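Local atomic coordinates of cytochrome c-552/4 domain-containing protein (Ignicoccus hospitalis KIN4/I, PDB entry 4QO5), a protein that binds eight c-type hemes and, as a membrane-associated multiheme cytochrome, probably carries electrons. Residues Leu442-Trp445 / Leu449-Val452; Leu435-Leu440 / Val470-Phe475. All blocks are in the same frame, centred on the assembly; numbering follows the deposited sequence.

Interaction 1. Residues Leu442-Trp445 / Leu449-Val452; sequences LKAW and LAHV. With CA (calcium ion), chain J.
Val452 lies over one face of the indole of Trp445, its CB 3.6 Å from the centroid of the five-membered ring and 10° off the ring normal, a close CH-pi contact. With CG1 set between the backbone N and carbonyl carbon (chi1 71°), the two methyls spread across the bicycle: Val452 CG1 comes to 3.8 Å of Trp445 CD2, while Val452 CG2 reaches 3.7 Å from Trp445 CZ2. Ala450 O sits at the ring's edge, and Ala450 CB packs 3.7 Å from Trp445 CD1. This is the C-terminal end of helix 413-447, where Ala444 O takes the N-H of Ala450 (3.3 Å, the donor above the carbonyl plane) and, more weakly, that of Leu449. The chain then runs extended into a calcium site: His451 O binds the ion at 2.3 Å, alongside Thr459, Asp462, Glu463 and Glu466. Trp445 NE1 hydrogen-bonds Glu466 OE2, so the indole is a second-shell group; an alanine here would probably leave that carboxylate without its N-H partner and open a gap beneath Val452. A water donates to both Trp445 O and Ala450 O. The loose side is the exposed His451, which hardly touches the helix; its ND1 meets a calcium-bound water at 2.9 Å.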
ATOM      1  N   LEU A 442     -12.536  -1.143 -31.665  1.00 32.09           N
ATOM      2  CA  LEU A 442     -13.080  -0.880 -32.998  1.00 30.05           C
ATOM      3  C   LEU A 442     -14.215  -1.854 -33.325  1.00 31.91           C
ATOM      4  O   LEU A 442     -15.186  -1.489 -33.980  1.00 30.69           O
ATOM      5  CB  LEU A 442     -11.988  -0.953 -34.068  1.00 31.28           C
ATOM      6  CG  LEU A 442     -10.930   0.150 -34.039  1.00 35.38           C
ATOM      7  CD1 LEU A 442      -9.841  -0.120 -35.078  1.00 37.75           C
ATOM      8  CD2 LEU A 442     -11.556   1.515 -34.272  1.00 33.65           C
ATOM      9  N   LYS A 443     -14.099  -3.094 -32.859  1.00 28.42           N
ATOM     10  CA  LYS A 443     -15.177  -4.065 -33.035  1.00 32.74           C
ATOM     11  C   LYS A 443     -16.414  -3.681 -32.220  1.00 29.66           C
ATOM     12  O   LYS A 443     -17.544  -3.860 -32.666  1.00 32.55           O
ATOM     13  CB  LYS A 443     -14.713  -5.474 -32.644  1.00 34.61           C
ATOM     14  CG  LYS A 443     -13.673  -6.057 -33.582  1.00 43.29           C
ATOM     15  CD  LYS A 443     -13.369  -7.521 -33.265  1.00 48.60           C
ATOM     16  CE  LYS A 443     -12.509  -8.143 -34.366  1.00 55.77           C
ATOM     17  NZ  LYS A 443     -11.816  -9.389 -33.926  1.00 58.89           N
ATOM     18  N   ALA A 444     -16.193  -3.160 -31.021  1.00 28.25           N
ATOM     19  CA  ALA A 444     -17.296  -2.716 -30.169  1.00 32.20           C
ATOM     20  C   ALA A 444     -18.056  -1.564 -30.820  1.00 34.22           C
ATOM     21  O   ALA A 444     -19.284  -1.504 -30.765  1.00 33.96           O
ATOM     22  CB  ALA A 444     -16.775  -2.298 -28.805  1.00 26.71           C
ATOM     23  N   TRP A 445     -17.322  -0.644 -31.438  1.00 27.90           N
ATOM     24  CA  TRP A 445     -17.957   0.482 -32.101  1.00 29.88           C
ATOM     25  C   TRP A 445     -18.674   0.019 -33.367  1.00 34.09           C
ATOM     26  O   TRP A 445     -19.773   0.473 -33.669  1.00 39.09           O
ATOM     27  CB  TRP A 445     -16.928   1.556 -32.442  1.00 31.98           C
ATOM     28  CG  TRP A 445     -16.430   2.329 -31.270  1.00 32.27           C
ATOM     29  CD1 TRP A 445     -17.090   2.572 -30.092  1.00 30.34           C
ATOM     30  CD2 TRP A 445     -15.158   2.972 -31.158  1.00 30.99           C
ATOM     31  NE1 TRP A 445     -16.298   3.325 -29.258  1.00 32.18           N
ATOM     32  CE2 TRP A 445     -15.109   3.589 -29.894  1.00 28.32           C
ATOM     33  CE3 TRP A 445     -14.056   3.093 -32.014  1.00 31.20           C
ATOM     34  CZ2 TRP A 445     -13.995   4.305 -29.455  1.00 32.06           C
ATOM     35  CZ3 TRP A 445     -12.952   3.811 -31.579  1.00 32.34           C
ATOM     36  CH2 TRP A 445     -12.926   4.401 -30.311  1.00 34.83           C
ATOM     37  N   LEU A 449     -22.083  -1.988 -29.749  1.00 37.40           N
ATOM     38  CA  LEU A 449     -22.026  -2.175 -28.304  1.00 40.79           C
ATOM     39  C   LEU A 449     -21.658  -0.858 -27.625  1.00 42.11           C
ATOM     40  O   LEU A 449     -22.073  -0.595 -26.493  1.00 46.42           O
ATOM     41  CB  LEU A 449     -21.028  -3.277 -27.930  1.00 40.24           C
ATOM     42  CG  LEU A 449     -20.755  -3.524 -26.444  1.00 39.40           C
ATOM     43  CD1 LEU A 449     -22.038  -3.853 -25.685  1.00 35.32           C
ATOM     44  CD2 LEU A 449     -19.736  -4.643 -26.285  1.00 41.73           C
ATOM     45  N   ALA A 450     -20.888  -0.034 -28.332  1.00 35.10           N
ATOM     46  CA  ALA A 450     -20.501   1.281 -27.838  1.00 33.33           C
ATOM     47  C   ALA A 450     -20.648   2.316 -28.941  1.00 36.36           C
ATOM     48  O   ALA A 450     -20.617   1.975 -30.123  1.00 37.48           O
ATOM     49  CB  ALA A 450     -19.071   1.259 -27.321  1.00 31.48           C
ATOM     50  N   HIS A 451     -20.792   3.577 -28.542  1.00 34.39           N
ATOM     51  CA  HIS A 451     -21.018   4.693 -29.465  1.00 34.42           C
ATOM     52  C   HIS A 451     -19.788   5.587 -29.541  1.00 32.13           C
ATOM     53  O   HIS A 451     -19.110   5.812 -28.543  1.00 29.97           O
ATOM     54  CB  HIS A 451     -22.229   5.521 -29.002  1.00 33.60           C
ATOM     55  CG  HIS A 451     -22.293   6.899 -29.595  1.00 48.37           C
ATOM     56  ND1 HIS A 451     -21.897   8.029 -28.907  1.00 45.51           N
ATOM     57  CD2 HIS A 451     -22.713   7.330 -30.810  1.00 51.97           C
ATOM     58  CE1 HIS A 451     -22.067   9.092 -29.672  1.00 48.22           C
ATOM     59  NE2 HIS A 451     -22.558   8.696 -30.833  1.00 51.67           N
ATOM     60  N   VAL A 452     -19.498   6.110 -30.724  1.00 35.11           N
ATOM     61  CA  VAL A 452     -18.360   7.003 -30.871  1.00 32.92           C
ATOM     62  C   VAL A 452     -18.685   8.125 -31.860  1.00 38.06           C
ATOM     63  O   VAL A 452     -19.436   7.924 -32.816  1.00 38.92           O
ATOM     64  CB  VAL A 452     -17.082   6.230 -31.289  1.00 37.24           C
ATOM     65  CG1 VAL A 452     -17.183   5.748 -32.733  1.00 35.23           C
ATOM     66  CG2 VAL A 452     -15.843   7.089 -31.086  1.00 36.16           C
TER
HETATM   67 CA    CA J 609     -18.671   6.063 -26.269  1.00 30.08          CA
HETATM   68  O   HOH W   1     -21.197   2.316 -32.600  1.00 41.28           O
HETATM   69  O   HOH W   2     -20.469   7.609 -26.416  1.00 30.41           O

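Interaction 2. Residues Leu435-Leu440 / Val470-Phe475; sequences LKTTVL and VESWLF
Ser472 OG has two oxygens close by: Thr437 OG1 stands 2.8 Å away on the facing helix, and the carbonyl of Trp469, one turn back on its own helix, takes a hydrogen bond from it. Thr437 OG1 likewise has a carbonyl of its own helix, Thr434 O, as a hydrogen-bonding partner, so whether its proton serves that carbonyl or Ser472 OG stays open. Each oxygen sits between its backbone N and carbonyl carbon (chi1 61° in Thr437, 74° in Ser472), a setting that turns it back to the preceding turn while still letting the pair meet. Beside the polar contact, Thr437 CG2 rests 3.7 Å from Ser472 CB. These two residues alone touch, and their CA atoms are 7.0 Å apart, which the small side chains permit. Helix 498-520 packs on both of them, and further round Glu471 OE2 forms a salt bridge with Lys503 of a second subunit. Segments 435-440 and 470-475, running in broadly opposing senses, meet here through small polar residues: a narrow helix-helix contact, closed by one Thr-Ser pair, within the C-terminal helical part of the trimeric assembly.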
ATOM      1  N   LEU A 435      -2.457  -2.722 -28.913  1.00 23.83           N
ATOM      2  CA  LEU A 435      -3.021  -2.726 -30.258  1.00 24.82           C
ATOM      3  C   LEU A 435      -4.195  -3.698 -30.319  1.00 26.54           C
ATOM      4  O   LEU A 435      -5.197  -3.448 -31.001  1.00 27.17           O
ATOM      5  CB  LEU A 435      -1.953  -3.094 -31.303  1.00 26.33           C
ATOM      6  CG  LEU A 435      -2.439  -3.262 -32.744  1.00 28.23           C
ATOM      7  CD1 LEU A 435      -3.118  -1.989 -33.252  1.00 29.52           C
ATOM      8  CD2 LEU A 435      -1.262  -3.646 -33.659  1.00 30.94           C
ATOM      9  N   LYS A 436      -4.070  -4.816 -29.608  1.00 28.07           N
ATOM     10  CA  LYS A 436      -5.124  -5.825 -29.590  1.00 24.50           C
ATOM     11  C   LYS A 436      -6.405  -5.282 -28.948  1.00 27.10           C
ATOM     12  O   LYS A 436      -7.496  -5.457 -29.490  1.00 23.61           O
ATOM     13  CB  LYS A 436      -4.656  -7.086 -28.857  1.00 26.72           C
ATOM     14  CG  LYS A 436      -5.637  -8.257 -28.964  1.00 33.92           C
ATOM     15  CD  LYS A 436      -5.090  -9.498 -28.279  1.00 37.13           C
ATOM     16  CE  LYS A 436      -6.063 -10.661 -28.377  1.00 40.03           C
ATOM     17  NZ  LYS A 436      -6.079 -11.278 -29.726  1.00 44.47           N
ATOM     18  N   THR A 437      -6.284  -4.630 -27.796  1.00 23.11           N
ATOM     19  CA  THR A 437      -7.473  -4.083 -27.147  1.00 28.12           C
ATOM     20  C   THR A 437      -8.064  -2.946 -27.970  1.00 26.54           C
ATOM     21  O   THR A 437      -9.280  -2.732 -27.963  1.00 27.28           O
ATOM     22  CB  THR A 437      -7.202  -3.604 -25.703  1.00 27.28           C
ATOM     23  OG1 THR A 437      -6.219  -2.563 -25.713  1.00 27.04           O
ATOM     24  CG2 THR A 437      -6.709  -4.755 -24.838  1.00 25.25           C
ATOM     25  N   THR A 438      -7.207  -2.224 -28.693  1.00 23.38           N
ATOM     26  CA  THR A 438      -7.687  -1.149 -29.554  1.00 24.34           C
ATOM     27  C   THR A 438      -8.548  -1.705 -30.697  1.00 27.50           C
ATOM     28  O   THR A 438      -9.578  -1.123 -31.056  1.00 27.21           O
ATOM     29  CB  THR A 438      -6.521  -0.299 -30.115  1.00 23.73           C
ATOM     30  OG1 THR A 438      -5.790   0.282 -29.020  1.00 26.92           O
ATOM     31  CG2 THR A 438      -7.048   0.800 -31.018  1.00 29.72           C
ATOM     32  N   VAL A 439      -8.135  -2.837 -31.256  1.00 25.67           N
ATOM     33  CA  VAL A 439      -8.914  -3.471 -32.319  1.00 24.94           C
ATOM     34  C   VAL A 439     -10.233  -4.025 -31.770  1.00 24.86           C
ATOM     35  O   VAL A 439     -11.259  -3.982 -32.450  1.00 28.43           O
ATOM     36  CB  VAL A 439      -8.104  -4.573 -33.052  1.00 33.36           C
ATOM     37  CG1 VAL A 439      -8.990  -5.357 -34.016  1.00 32.62           C
ATOM     38  CG2 VAL A 439      -6.947  -3.939 -33.810  1.00 33.18           C
ATOM     39  N   LEU A 440     -10.202  -4.560 -30.551  1.00 26.50           N
ATOM     40  CA  LEU A 440     -11.434  -4.993 -29.892  1.00 27.24           C
ATOM     41  C   LEU A 440     -12.390  -3.806 -29.702  1.00 29.39           C
ATOM     42  O   LEU A 440     -13.600  -3.937 -29.874  1.00 28.62           O
ATOM     43  CB  LEU A 440     -11.146  -5.667 -28.547  1.00 24.05           C
ATOM     44  CG  LEU A 440     -10.402  -7.004 -28.634  1.00 26.81           C
ATOM     45  CD1 LEU A 440      -9.953  -7.475 -27.270  1.00 26.42           C
ATOM     46  CD2 LEU A 440     -11.278  -8.057 -29.300  1.00 32.31           C
ATOM     47  N   VAL A 470      -9.229   1.772 -22.065  1.00 23.01           N
ATOM     48  CA  VAL A 470      -8.359   2.742 -21.398  1.00 24.37           C
ATOM     49  C   VAL A 470      -7.417   2.074 -20.391  1.00 22.37           C
ATOM     50  O   VAL A 470      -6.207   2.314 -20.416  1.00 25.54           O
ATOM     51  CB  VAL A 470      -9.161   3.890 -20.715  1.00 24.70           C
ATOM     52  CG1 VAL A 470      -8.240   4.743 -19.844  1.00 21.55           C
ATOM     53  CG2 VAL A 470      -9.846   4.763 -21.765  1.00 25.93           C
ATOM     54  N   GLU A 471      -7.964   1.204 -19.539  1.00 20.71           N
ATOM     55  CA  GLU A 471      -7.166   0.554 -18.507  1.00 24.03           C
ATOM     56  C   GLU A 471      -6.057  -0.321 -19.087  1.00 21.66           C
ATOM     57  O   GLU A 471      -4.994  -0.452 -18.489  1.00 23.72           O
ATOM     58  CB  GLU A 471      -8.054  -0.255 -17.560  1.00 21.34           C
ATOM     59  CG  GLU A 471      -9.056   0.638 -16.865  1.00 25.49           C
ATOM     60  CD  GLU A 471      -9.961  -0.094 -15.901  1.00 34.96           C
ATOM     61  OE1 GLU A 471      -9.739  -1.297 -15.647  1.00 36.69           O
ATOM     62  OE2 GLU A 471     -10.905   0.553 -15.398  1.00 33.03           O
ATOM     63  N   SER A 472      -6.306  -0.899 -20.258  1.00 22.38           N
ATOM     64  CA  SER A 472      -5.323  -1.780 -20.877  1.00 24.10           C
ATOM     65  C   SER A 472      -4.000  -1.041 -21.076  1.00 26.88           C
ATOM     66  O   SER A 472      -2.931  -1.601 -20.819  1.00 27.92           O
ATOM     67  CB  SER A 472      -5.851  -2.364 -22.194  1.00 26.10           C
ATOM     68  OG  SER A 472      -5.872  -1.403 -23.240  1.00 26.22           O
ATOM     69  N   TRP A 473      -4.064   0.225 -21.497  1.00 24.68           N
ATOM     70  CA  TRP A 473      -2.846   1.025 -21.576  1.00 24.18           C
ATOM     71  C   TRP A 473      -2.557   1.852 -20.325  1.00 27.73           C
ATOM     72  O   TRP A 473      -1.455   1.761 -19.770  1.00 26.11           O
ATOM     73  CB  TRP A 473      -2.772   1.889 -22.852  1.00 24.17           C
ATOM     74  CG  TRP A 473      -4.032   2.594 -23.260  1.00 25.12           C
ATOM     75  CD1 TRP A 473      -5.053   2.084 -24.014  1.00 25.58           C
ATOM     76  CD2 TRP A 473      -4.379   3.964 -22.990  1.00 22.64           C
ATOM     77  NE1 TRP A 473      -6.027   3.045 -24.202  1.00 25.47           N
ATOM     78  CE2 TRP A 473      -5.634   4.204 -23.589  1.00 24.52           C
ATOM     79  CE3 TRP A 473      -3.756   5.001 -22.290  1.00 25.23           C
ATOM     80  CZ2 TRP A 473      -6.279   5.441 -23.510  1.00 28.03           C
ATOM     81  CZ3 TRP A 473      -4.404   6.237 -22.206  1.00 26.06           C
ATOM     82  CH2 TRP A 473      -5.651   6.440 -22.815  1.00 31.35           C
ATOM     83  N   LEU A 474      -3.535   2.644 -19.874  1.00 25.04           N
ATOM     84  CA  LEU A 474      -3.330   3.554 -18.751  1.00 23.87           C
ATOM     85  C   LEU A 474      -2.944   2.872 -17.439  1.00 22.23           C
ATOM     86  O   LEU A 474      -2.199   3.442 -16.631  1.00 25.02           O
ATOM     87  CB  LEU A 474      -4.585   4.420 -18.527  1.00 22.05           C
ATOM     88  CG  LEU A 474      -4.512   5.514 -17.472  1.00 25.41           C
ATOM     89  CD1 LEU A 474      -3.533   6.591 -17.904  1.00 28.42           C
ATOM     90  CD2 LEU A 474      -5.902   6.111 -17.238  1.00 28.27           C
ATOM     91  N   PHE A 475      -3.467   1.681 -17.198  1.00 24.18           N
ATOM     92  CA  PHE A 475      -3.129   0.974 -15.961  1.00 20.31           C
ATOM     93  C   PHE A 475      -2.129  -0.157 -16.215  1.00 19.04           C
ATOM     94  O   PHE A 475      -1.040  -0.174 -15.654  1.00 20.65           O
ATOM     95  CB  PHE A 475      -4.366   0.365 -15.280  1.00 18.82           C
ATOM     96  CG  PHE A 475      -5.375   1.372 -14.775  1.00 20.44           C
ATOM     97  CD1 PHE A 475      -5.137   2.730 -14.841  1.00 20.86           C
ATOM     98  CD2 PHE A 475      -6.570   0.923 -14.218  1.00 27.77           C
ATOM     99  CE1 PHE A 475      -6.076   3.637 -14.364  1.00 24.36           C
ATOM    100  CE2 PHE A 475      -7.508   1.820 -13.741  1.00 28.71           C
ATOM    101  CZ  PHE A 475      -7.257   3.178 -13.819  1.00 26.18           C
TER

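Both contacts begin on the long helix 413-447. Its residues 435-440 supply one side of interaction 2, and a little further on residues 442-445 supply one side of interaction 1. The chain leaves the helix and at 449-452 folds back on its last turns, closing the short loop of interaction 1. It then passes Thr459, Asp462 and Glu463, enters helix 464-485, whose first turn supplies Glu466, and at 470-475 meets helix 413-447 again, so the longer loop of interaction 2 encloses interaction 1. The two centres lie 14 Å apart. Interaction 1 ties the helix end to the calcium-binding loop; interaction 2 joins the two helices that this loop connects.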